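Racemase (Pseudovibrio sp. JE062, PDB 3MKC) is a racemase-family protein of the enolase superfamily, with an N-terminal capping domain and a TIM-barrel domain. Local coordinates at residues A[12-18]-A[32-38]; A[322-326]-A[338-342]; A[353-357]-A[376-382]. All coordinates share one frame. Residues are numbered along the deposited sequence.

Interaction 1. Residues A[12-18]-A[32-38]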
loop_
_atom_site.group_PDB
_atom_site.type_symbol
_atom_site.label_atom_id
_atom_site.label_comp_id
_atom_site.label_asym_id
_atom_site.label_seq_id
_atom_site.Cartn_x
_atom_site.Cartn_y
_atom_site.Cartn_z
ATOM N N ILE A 12 -5.767 20.172 16.031
ATOM C CA ILE A 12 -4.576 20.125 15.197
ATOM C C ILE A 12 -4.013 21.542 15.114
ATOM O O ILE A 12 -4.750 22.491 14.846
ATOM C CB ILE A 12 -4.927 19.632 13.775
ATOM C CG1 ILE A 12 -5.391 18.179 13.840
ATOM C CG2 ILE A 12 -3.730 19.801 12.843
ATOM C CD1 ILE A 12 -5.842 17.620 12.507
ATOM N N LYS A 13 -2.714 21.684 15.354
ATOM C CA LYS A 13 -2.079 22.995 15.301
ATOM C C LYS A 13 -1.357 23.221 13.976
ATOM O O LYS A 13 -1.391 24.319 13.416
ATOM C CB LYS A 13 -1.089 23.147 16.456
ATOM C CG LYS A 13 -0.349 24.479 16.466
ATOM C CD LYS A 13 0.583 24.561 17.660
ATOM C CE LYS A 13 1.363 25.860 17.686
ATOM N NZ LYS A 13 2.148 25.958 18.950
ATOM N N SER A 14 -0.702 22.182 13.473
ATOM C CA SER A 14 0.024 22.314 12.221
ATOM C C SER A 14 0.142 21.009 11.453
ATOM O O SER A 14 0.005 19.918 12.010
ATOM C CB SER A 14 1.430 22.865 12.479
ATOM O OG SER A 14 2.246 21.904 13.135
ATOM N N ILE A 15 0.394 21.140 10.159
ATOM C CA ILE A 15 0.568 19.994 9.288
ATOM C C ILE A 15 1.741 20.326 8.385
ATOM O O ILE A 15 1.700 21.285 7.603
ATOM C CB ILE A 15 -0.690 19.715 8.443
ATOM C CG1 ILE A 15 -1.855 19.332 9.366
ATOM C CG2 ILE A 15 -0.406 18.584 7.451
ATOM C CD1 ILE A 15 -3.137 18.950 8.634
ATOM N N GLU A 16 2.791 19.530 8.512
ATOM C CA GLU A 16 4.010 19.724 7.749
ATOM C C GLU A 16 4.308 18.575 6.795
ATOM O O GLU A 16 4.268 17.401 7.171
ATOM C CB GLU A 16 5.180 19.916 8.720
ATOM C CG GLU A 16 6.559 19.877 8.086
ATOM C CD GLU A 16 7.667 20.211 9.077
ATOM O OE1 GLU A 16 7.609 19.732 10.231
ATOM O OE2 GLU A 16 8.603 20.948 8.698
ATOM N N PHE A 17 4.594 18.928 5.547
ATOM C CA PHE A 17 4.935 17.944 4.533
ATOM C C PHE A 17 6.455 17.978 4.441
ATOM O O PHE A 17 7.043 19.007 4.118
ATOM C CB PHE A 17 4.279 18.313 3.198
ATOM C CG PHE A 17 2.856 17.816 3.067
ATOM C CD1 PHE A 17 2.558 16.740 2.238
ATOM C CD2 PHE A 17 1.828 18.396 3.806
ATOM C CE1 PHE A 17 1.256 16.242 2.145
ATOM C CE2 PHE A 17 0.519 17.906 3.722
ATOM C CZ PHE A 17 0.237 16.823 2.888
ATOM N N ILE A 18 7.086 16.846 4.728
ATOM C CA ILE A 18 8.537 16.769 4.740
ATOM C C ILE A 18 9.153 15.879 3.680
ATOM O O ILE A 18 9.201 14.661 3.830
ATOM C CB ILE A 18 9.025 16.284 6.120
ATOM C CG1 ILE A 18 8.489 17.217 7.203
ATOM C CG2 ILE A 18 10.548 16.214 6.147
ATOM C CD1 ILE A 18 8.682 16.705 8.612
ATOM N N VAL A 32 7.456 11.426 1.254
ATOM C CA VAL A 32 7.058 12.700 1.791
ATOM C C VAL A 32 6.391 12.416 3.117
ATOM O O VAL A 32 5.260 11.938 3.164
ATOM C CB VAL A 32 6.077 13.415 0.860
ATOM C CG1 VAL A 32 5.739 14.774 1.419
ATOM C CG2 VAL A 32 6.689 13.537 -0.525
ATOM N N VAL A 33 7.109 12.680 4.199
ATOM C CA VAL A 33 6.553 12.454 5.520
ATOM C C VAL A 33 5.546 13.543 5.831
ATOM O O VAL A 33 5.776 14.715 5.534
ATOM C CB VAL A 33 7.644 12.484 6.607
ATOM C CG1 VAL A 33 7.007 12.330 7.983
ATOM C CG2 VAL A 33 8.652 11.379 6.358
ATOM N N VAL A 34 4.416 13.151 6.403
ATOM C CA VAL A 34 3.402 14.109 6.792
ATOM C C VAL A 34 3.334 14.095 8.315
ATOM O O VAL A 34 3.008 13.072 8.920
ATOM C CB VAL A 34 2.019 13.741 6.230
ATOM C CG1 VAL A 34 0.975 14.725 6.755
ATOM C CG2 VAL A 34 2.055 13.752 4.713
ATOM N N LYS A 35 3.649 15.229 8.931
ATOM C CA LYS A 35 3.624 15.338 10.382
ATOM C C LYS A 35 2.505 16.274 10.827
ATOM O O LYS A 35 2.527 17.471 10.524
ATOM C CB LYS A 35 4.972 15.867 10.875
ATOM C CG LYS A 35 5.179 15.856 12.382
ATOM C CD LYS A 35 6.553 16.446 12.696
ATOM C CE LYS A 35 6.937 16.307 14.153
ATOM N NZ LYS A 35 8.379 16.665 14.351
ATOM N N VAL A 36 1.521 15.726 11.535
ATOM C CA VAL A 36 0.403 16.517 12.038
ATOM C C VAL A 36 0.615 16.683 13.541
ATOM O O VAL A 36 0.657 15.705 14.284
ATOM C CB VAL A 36 -0.951 15.813 11.778
ATOM C CG1 VAL A 36 -2.095 16.688 12.248
ATOM C CG2 VAL A 36 -1.099 15.506 10.292
ATOM N N THR A 37 0.746 17.928 13.979
ATOM C CA THR A 37 0.989 18.223 15.382
ATOM C C THR A 37 -0.198 18.902 16.047
ATOM O O THR A 37 -0.809 19.793 15.461
ATOM C CB THR A 37 2.215 19.131 15.518
ATOM O OG1 THR A 37 3.296 18.579 14.753
ATOM C CG2 THR A 37 2.637 19.244 16.980
ATOM N N ASP A 38 -0.532 18.484 17.266
ATOM C CA ASP A 38 -1.652 19.111 17.959
ATOM C C ASP A 38 -1.156 20.252 18.842
ATOM O O ASP A 38 0.044 20.500 18.930
ATOM C CB ASP A 38 -2.466 18.090 18.775
ATOM C CG ASP A 38 -1.743 17.590 20.017
ATOM O OD1 ASP A 38 -0.778 18.239 20.469
ATOM O OD2 ASP A 38 -2.165 16.542 20.555
HETATM O O HOH W 1 3.211 19.513 12.359
#
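Strands 12-18 and 32-38 are the two arms of a beta hairpin in the N-terminal capping domain of the enolase superfamily, part of a three-stranded antiparallel meander completed by strand 43-48. Their axes come within 4.4 Å at 159°. Regular pairing from Ile18-Val33 to Ser14-Thr37 gives way to a classic beta bulge: Lys13 N (2.7 Å) and Ser14 N (3.1 Å) both donate to Thr37 O. The alpha-like backbone of Lys13 (phi/psi -99/-39) lets the two amides share that one acceptor, and its all-t side chain extends away from the partner strand.

One face of the sheet carries Ile15, Phe17, Val34 and Val36. The valines hold chi1 near 180° and the two strand-12-18 side chains are m, and these side chains are in contact: Ile15 CG1 meets Val36 CG1 at 3.9 Å, and Val34 CG2 lies over the Phe17 ring in a CH-pi contact, 4.0 Å from its centroid. Ile12, also m, reaches Val36 CG1 with CG2 at 3.6 Å. Helices 52-59 and 102-122 cover this side, Phe17 touching Ile55 and Ile110.

The other face carries Ser14, Glu16, Ile18, Val33, Lys35 and Thr37. Ile18 and Val33 approach at 4.1 Å between their CB atoms, while Lys35 extends in t rotamers and makes a cation-pi contact with Tyr43. Near the bulge, p for Ser14 and m for Thr37 turn both hydroxyls to one water, which sits 2.7 Å from Ser14 OG and 2.6 Å from Thr37 OG1 and donates to Lys35 O at 2.8 Å.

Interaction 2. Residues A[322-326]-A[338-342]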
loop_
_atom_site.group_PDB
_atom_site.type_symbol
_atom_site.label_atom_id
_atom_site.label_comp_id
_atom_site.label_asym_id
_atom_site.label_seq_id
_atom_site.Cartn_x
_atom_site.Cartn_y
_atom_site.Cartn_z
ATOM N N SER A 322 4.374 0.649 6.145
ATOM C CA SER A 322 4.393 -0.742 6.596
ATOM C C SER A 322 3.646 -0.870 7.923
ATOM O O SER A 322 2.980 -1.875 8.173
ATOM C CB SER A 322 5.830 -1.246 6.762
ATOM O OG SER A 322 6.419 -1.542 5.506
ATOM N N ALA A 323 3.752 0.149 8.773
ATOM C CA ALA A 323 3.068 0.128 10.056
ATOM C C ALA A 323 1.559 0.214 9.834
ATOM O O ALA A 323 0.782 -0.532 10.443
ATOM C CB ALA A 323 3.534 1.294 10.923
ATOM N N ALA A 324 1.147 1.129 8.963
ATOM C CA ALA A 324 -0.269 1.297 8.670
ATOM C C ALA A 324 -0.826 -0.000 8.099
ATOM O O ALA A 324 -1.954 -0.385 8.412
ATOM C CB ALA A 324 -0.481 2.443 7.673
ATOM N N ALA A 325 -0.020 -0.673 7.283
ATOM C CA ALA A 325 -0.420 -1.927 6.641
ATOM C C ALA A 325 -0.747 -3.022 7.656
ATOM O O ALA A 325 -1.687 -3.794 7.471
ATOM C CB ALA A 325 0.680 -2.408 5.683
ATOM N N ILE A 326 0.033 -3.102 8.728
ATOM C CA ILE A 326 -0.241 -4.116 9.738
ATOM C C ILE A 326 -1.543 -3.781 10.463
ATOM O O ILE A 326 -2.365 -4.657 10.730
ATOM C CB ILE A 326 0.913 -4.209 10.765
ATOM C CG1 ILE A 326 2.156 -4.783 10.083
ATOM C CG2 ILE A 326 0.498 -5.090 11.944
ATOM C CD1 ILE A 326 3.396 -4.798 10.964
ATOM N N PHE A 338 -1.413 -9.610 2.812
ATOM C CA PHE A 338 -1.354 -8.192 2.473
ATOM C C PHE A 338 0.103 -7.920 2.094
ATOM O O PHE A 338 1.006 -8.604 2.589
ATOM C CB PHE A 338 -1.808 -7.322 3.652
ATOM C CG PHE A 338 -0.895 -7.363 4.844
ATOM C CD1 PHE A 338 -0.121 -6.257 5.175
ATOM C CD2 PHE A 338 -0.821 -8.497 5.642
ATOM C CE1 PHE A 338 0.718 -6.276 6.286
ATOM C CE2 PHE A 338 0.017 -8.529 6.761
ATOM C CZ PHE A 338 0.786 -7.416 7.080
ATOM N N GLU A 339 0.343 -6.956 1.208
ATOM C CA GLU A 339 1.715 -6.696 0.782
ATOM C C GLU A 339 2.562 -6.033 1.846
ATOM O O GLU A 339 2.146 -5.065 2.483
ATOM C CB GLU A 339 1.767 -5.852 -0.495
ATOM C CG GLU A 339 3.198 -5.541 -0.941
ATOM C CD GLU A 339 3.284 -4.927 -2.326
ATOM O OE1 GLU A 339 2.435 -4.075 -2.658
ATOM O OE2 GLU A 339 4.215 -5.284 -3.080
ATOM N N TYR A 340 3.765 -6.567 2.017
ATOM C CA TYR A 340 4.697 -6.045 2.993
ATOM C C TYR A 340 6.113 -6.180 2.448
ATOM O O TYR A 340 6.452 -7.173 1.807
ATOM C CB TYR A 340 4.579 -6.834 4.292
ATOM C CG TYR A 340 5.204 -6.154 5.486
ATOM C CD1 TYR A 340 4.483 -5.236 6.246
ATOM C CD2 TYR A 340 6.516 -6.438 5.863
ATOM C CE1 TYR A 340 5.049 -4.619 7.358
ATOM C CE2 TYR A 340 7.095 -5.827 6.973
ATOM C CZ TYR A 340 6.356 -4.922 7.714
ATOM O OH TYR A 340 6.922 -4.318 8.804
ATOM N N VAL A 341 6.929 -5.163 2.680
ATOM C CA VAL A 341 8.315 -5.192 2.247
ATOM C C VAL A 341 9.104 -5.308 3.543
ATOM O O VAL A 341 8.997 -4.460 4.429
ATOM C CB VAL A 341 8.699 -3.905 1.476
ATOM C CG1 VAL A 341 8.473 -2.680 2.345
ATOM C CG2 VAL A 341 10.153 -3.984 1.021
ATOM N N HIS A 342 9.863 -6.387 3.669
ATOM C CA HIS A 342 10.636 -6.629 4.874
ATOM C C HIS A 342 12.100 -6.248 4.669
ATOM O O HIS A 342 12.649 -6.436 3.586
ATOM C CB HIS A 342 10.515 -8.103 5.266
ATOM C CG HIS A 342 11.045 -8.411 6.628
ATOM N ND1 HIS A 342 12.394 -8.493 6.904
ATOM C CD2 HIS A 342 10.409 -8.614 7.807
ATOM C CE1 HIS A 342 12.564 -8.733 8.191
ATOM N NE2 HIS A 342 11.374 -8.811 8.762
#
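The backbones of 322-326 and 338-342 keep apart, the closest CA atoms being those of Ser322 and Tyr340 at 6.4 Å. The first segment is a turn of helix 319-331, with Ile326 N donating to Ser322 O at 3.2 Å; the second is extended, includes the short strand 339-340 and runs roughly against the helix direction. No hydrogen bond joins them; the contact is mainly between side chains, with the Ala325 carbonyl also touching the Phe338 ring.

The helix offers Ser322, Ala325 and Ile326. Small Ala325 lets the aromatic side chain of Phe338, in its p rotamer, come close: Phe338 CE1 is 3.9 Å from Ala325 CB and 3.7 Å from Ala325 O. Ile326, m then t, sends its end toward the extended segment and touches both aromatics, Ile326 CG1 lying 4.2 Å from Phe338 CZ and Ile326 CD1 4.0 Å from Tyr340 CE1. Tyr340 also receives Ser322, whose CB is 3.5 Å from Tyr340 CE1 and whose OG lies over one face of the ring. Val341 CG1 adds a contact at 3.9 Å to Ser322 OG. The Tyr340 hydroxyl is hydrogen-bonded to Glu358.

Glu339, between Phe338 and Tyr340 in sequence, hydrogen-bonds through its carboxylate to Thr143 and the backbone of Asn315. Rings of 338 and 340 that meet the helix, and the parallel pairing of strand 339-340 with strand 137-143, are characteristic of a TIM-like barrel, in which an outer helix packs on the strand that follows it and the late strand closes against an early one.

Interaction 3. Residues A[353-357]-A[376-382]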
loop_
_atom_site.group_PDB
_atom_site.type_symbol
_atom_site.label_atom_id
_atom_site.label_comp_id
_atom_site.label_asym_id
_atom_site.label_seq_id
_atom_site.Cartn_x
_atom_site.Cartn_y
_atom_site.Cartn_z
ATOM N N TYR A 353 15.771 2.642 7.546
ATOM C CA TYR A 353 16.091 3.580 8.625
ATOM C C TYR A 353 15.177 4.765 8.958
ATOM O O TYR A 353 15.311 5.335 10.039
ATOM C CB TYR A 353 17.492 4.158 8.396
ATOM C CG TYR A 353 18.516 3.187 7.853
ATOM C CD1 TYR A 353 18.843 2.019 8.542
ATOM C CD2 TYR A 353 19.185 3.456 6.658
ATOM C CE1 TYR A 353 19.820 1.141 8.052
ATOM C CE2 TYR A 353 20.158 2.590 6.160
ATOM C CZ TYR A 353 20.473 1.438 6.860
ATOM O OH TYR A 353 21.443 0.595 6.369
ATOM N N LEU A 354 14.263 5.150 8.070
ATOM C CA LEU A 354 13.431 6.327 8.350
ATOM C C LEU A 354 12.662 6.346 9.666
ATOM O O LEU A 354 12.714 7.336 10.396
ATOM C CB LEU A 354 12.461 6.601 7.201
ATOM C CG LEU A 354 11.684 7.909 7.351
ATOM C CD1 LEU A 354 12.649 9.088 7.450
ATOM C CD2 LEU A 354 10.756 8.074 6.155
ATOM N N VAL A 355 11.929 5.278 9.968
ATOM C CA VAL A 355 11.182 5.235 11.221
ATOM C C VAL A 355 11.533 4.016 12.052
ATOM O O VAL A 355 12.098 3.042 11.545
ATOM C CB VAL A 355 9.653 5.245 11.005
ATOM C CG1 VAL A 355 9.205 6.611 10.507
ATOM C CG2 VAL A 355 9.255 4.151 10.034
ATOM N N THR A 356 11.185 4.083 13.331
ATOM C CA THR A 356 11.468 3.010 14.277
ATOM C C THR A 356 10.305 2.899 15.255
ATOM O O THR A 356 9.628 3.884 15.539
ATOM C CB THR A 356 12.760 3.319 15.070
ATOM O OG1 THR A 356 13.100 2.201 15.903
ATOM C CG2 THR A 356 12.558 4.540 15.941
ATOM N N PRO A 357 10.053 1.695 15.786
ATOM C CA PRO A 357 10.774 0.446 15.527
ATOM C C PRO A 357 10.184 -0.318 14.348
ATOM O O PRO A 357 9.205 0.116 13.747
ATOM C CB PRO A 357 10.597 -0.311 16.832
ATOM C CG PRO A 357 9.194 0.042 17.203
ATOM C CD PRO A 357 9.116 1.532 16.912
ATOM N N ILE A 376 5.161 4.257 15.717
ATOM C CA ILE A 376 6.405 4.586 15.042
ATOM C C ILE A 376 6.844 6.005 15.343
ATOM O O ILE A 376 6.053 6.836 15.802
ATOM C CB ILE A 376 6.276 4.472 13.511
ATOM C CG1 ILE A 376 5.073 5.294 13.039
ATOM C CG2 ILE A 376 6.172 3.014 13.095
ATOM C CD1 ILE A 376 4.914 5.319 11.526
ATOM N N ASP A 377 8.116 6.272 15.076
ATOM C CA ASP A 377 8.662 7.602 15.271
ATOM C C ASP A 377 9.822 7.805 14.309
ATOM O O ASP A 377 10.472 6.846 13.878
ATOM C CB ASP A 377 9.129 7.795 16.712
ATOM C CG ASP A 377 9.050 9.247 17.156
ATOM O OD1 ASP A 377 8.715 10.112 16.316
ATOM O OD2 ASP A 377 9.321 9.522 18.345
ATOM N N LEU A 378 10.071 9.062 13.966
ATOM C CA LEU A 378 11.143 9.398 13.045
ATOM C C LEU A 378 12.515 9.194 13.654
ATOM O O LEU A 378 12.735 9.484 14.831
ATOM C CB LEU A 378 11.030 10.856 12.605
ATOM C CG LEU A 378 9.841 11.261 11.740
ATOM C CD1 LEU A 378 9.824 12.777 11.600
ATOM C CD2 LEU A 378 9.944 10.590 10.380
ATOM N N ASN A 379 13.431 8.692 12.836
ATOM C CA ASN A 379 14.807 8.486 13.251
ATOM C C ASN A 379 15.529 9.793 12.902
ATOM O O ASN A 379 16.000 9.973 11.778
ATOM C CB ASN A 379 15.406 7.318 12.475
ATOM C CG ASN A 379 16.873 7.130 12.757
ATOM O OD1 ASN A 379 17.476 7.896 13.510
ATOM N ND2 ASN A 379 17.463 6.106 12.152
ATOM N N GLN A 380 15.608 10.700 13.871
ATOM C CA GLN A 380 16.225 12.006 13.653
ATOM C C GLN A 380 17.661 11.994 13.128
ATOM O O GLN A 380 17.993 12.769 12.232
ATOM C CB GLN A 380 16.153 12.835 14.936
ATOM C CG GLN A 380 14.759 12.922 15.531
ATOM C CD GLN A 380 14.682 13.897 16.691
ATOM O OE1 GLN A 380 15.497 13.851 17.614
ATOM N NE2 GLN A 380 13.691 14.782 16.651
ATOM N N GLU A 381 18.515 11.135 13.681
ATOM C CA GLU A 381 19.901 11.072 13.216
ATOM C C GLU A 381 19.937 10.804 11.716
ATOM O O GLU A 381 20.753 11.370 10.988
ATOM C CB GLU A 381 20.681 9.964 13.932
ATOM C CG GLU A 381 20.974 10.220 15.400
ATOM C CD GLU A 381 22.066 9.302 15.939
ATOM O OE1 GLU A 381 21.917 8.067 15.839
ATOM O OE2 GLU A 381 23.079 9.817 16.462
ATOM N N PHE A 382 19.047 9.933 11.257
ATOM C CA PHE A 382 18.997 9.595 9.846
ATOM C C PHE A 382 18.557 10.784 8.998
ATOM O O PHE A 382 19.179 11.091 7.984
ATOM C CB PHE A 382 18.044 8.429 9.610
ATOM C CG PHE A 382 18.040 7.947 8.197
ATOM C CD1 PHE A 382 19.168 7.333 7.663
ATOM C CD2 PHE A 382 16.930 8.142 7.384
ATOM C CE1 PHE A 382 19.194 6.922 6.339
ATOM C CE2 PHE A 382 16.944 7.735 6.056
ATOM C CZ PHE A 382 18.075 7.123 5.530
#
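Leu354, Val355, Leu378 and Phe382 form the apolar centre of a small antiparallel two-stranded sheet, 355-356 with 377-378, whose second strand runs straight into helix 380-384. Leu378 CD2 lies 4.0 Å from Val355 CG1 and 4.3 Å from Leu354 CD1, and Leu354 CD1 is 4.4 Å from Phe382 CD2. Leu383 and, from strand 29-38 of the N-terminal domain, Val33 enlarge this cluster around Leu354. On its other flank, Val355 CB meets Ile376 CB at 4.3 Å, and both residues also pack on Ile320 of helix 319-331.

Farther out, Tyr353 covers Phe382. Its CB sits over the Phe382 ring, 3.8 Å from the centroid in a CH-pi contact, and the two rings meet obliquely with centroids 5.5 Å apart and planes at 56°.

Val355 and Leu378 make the non-hydrogen-bonded pair. Beside it, Thr356 and Asp377 make the hydrogen-bonded pair, Thr356 N donating to Asp377 O and Asp377 N to Thr356 O, each at 2.9 Å; a cis peptide bond to Pro357 follows directly. The carboxylate of Asp377 accepts through OD1 from Leu378 N at 2.9 Å and is hydrogen-bonded to the hydroxyl of Tyr43 in strand 43-48.

At the polar edge Asn379 continues the pairing past the strands, its N donating to Leu354 O at 2.9 Å. It is also the N-cap of helix 380-384, and its side-chain amide works both ways: ND2 donates to Tyr353 O at 3.1 Å, while OD1 accepts a weak capping bond from Phe382 N at 3.4 Å.

Along the chain the three contacts follow in series: interaction 1 in the N-terminal hairpin, then interactions 2 and 3 in the C-terminal part of the chain, interaction 2 at the barrel and interaction 3 against the N-terminal sheet. The centre of interaction 3 is about 16 Å from each of the other two, whose centres are about 22 Å apart. It meets interaction 1 where Val33 CG2 packs on Leu354 CD2 (3.9 Å), and interaction 2 where Ala323 CB of helix 319-331 packs on Ile376 CG2 (3.8 Å). Interactions 1 and 2 do not touch; their nearest atoms are about 11 Å apart. The small sheet of interaction 3 thus gives a continuous run of packing from hairpin to helix.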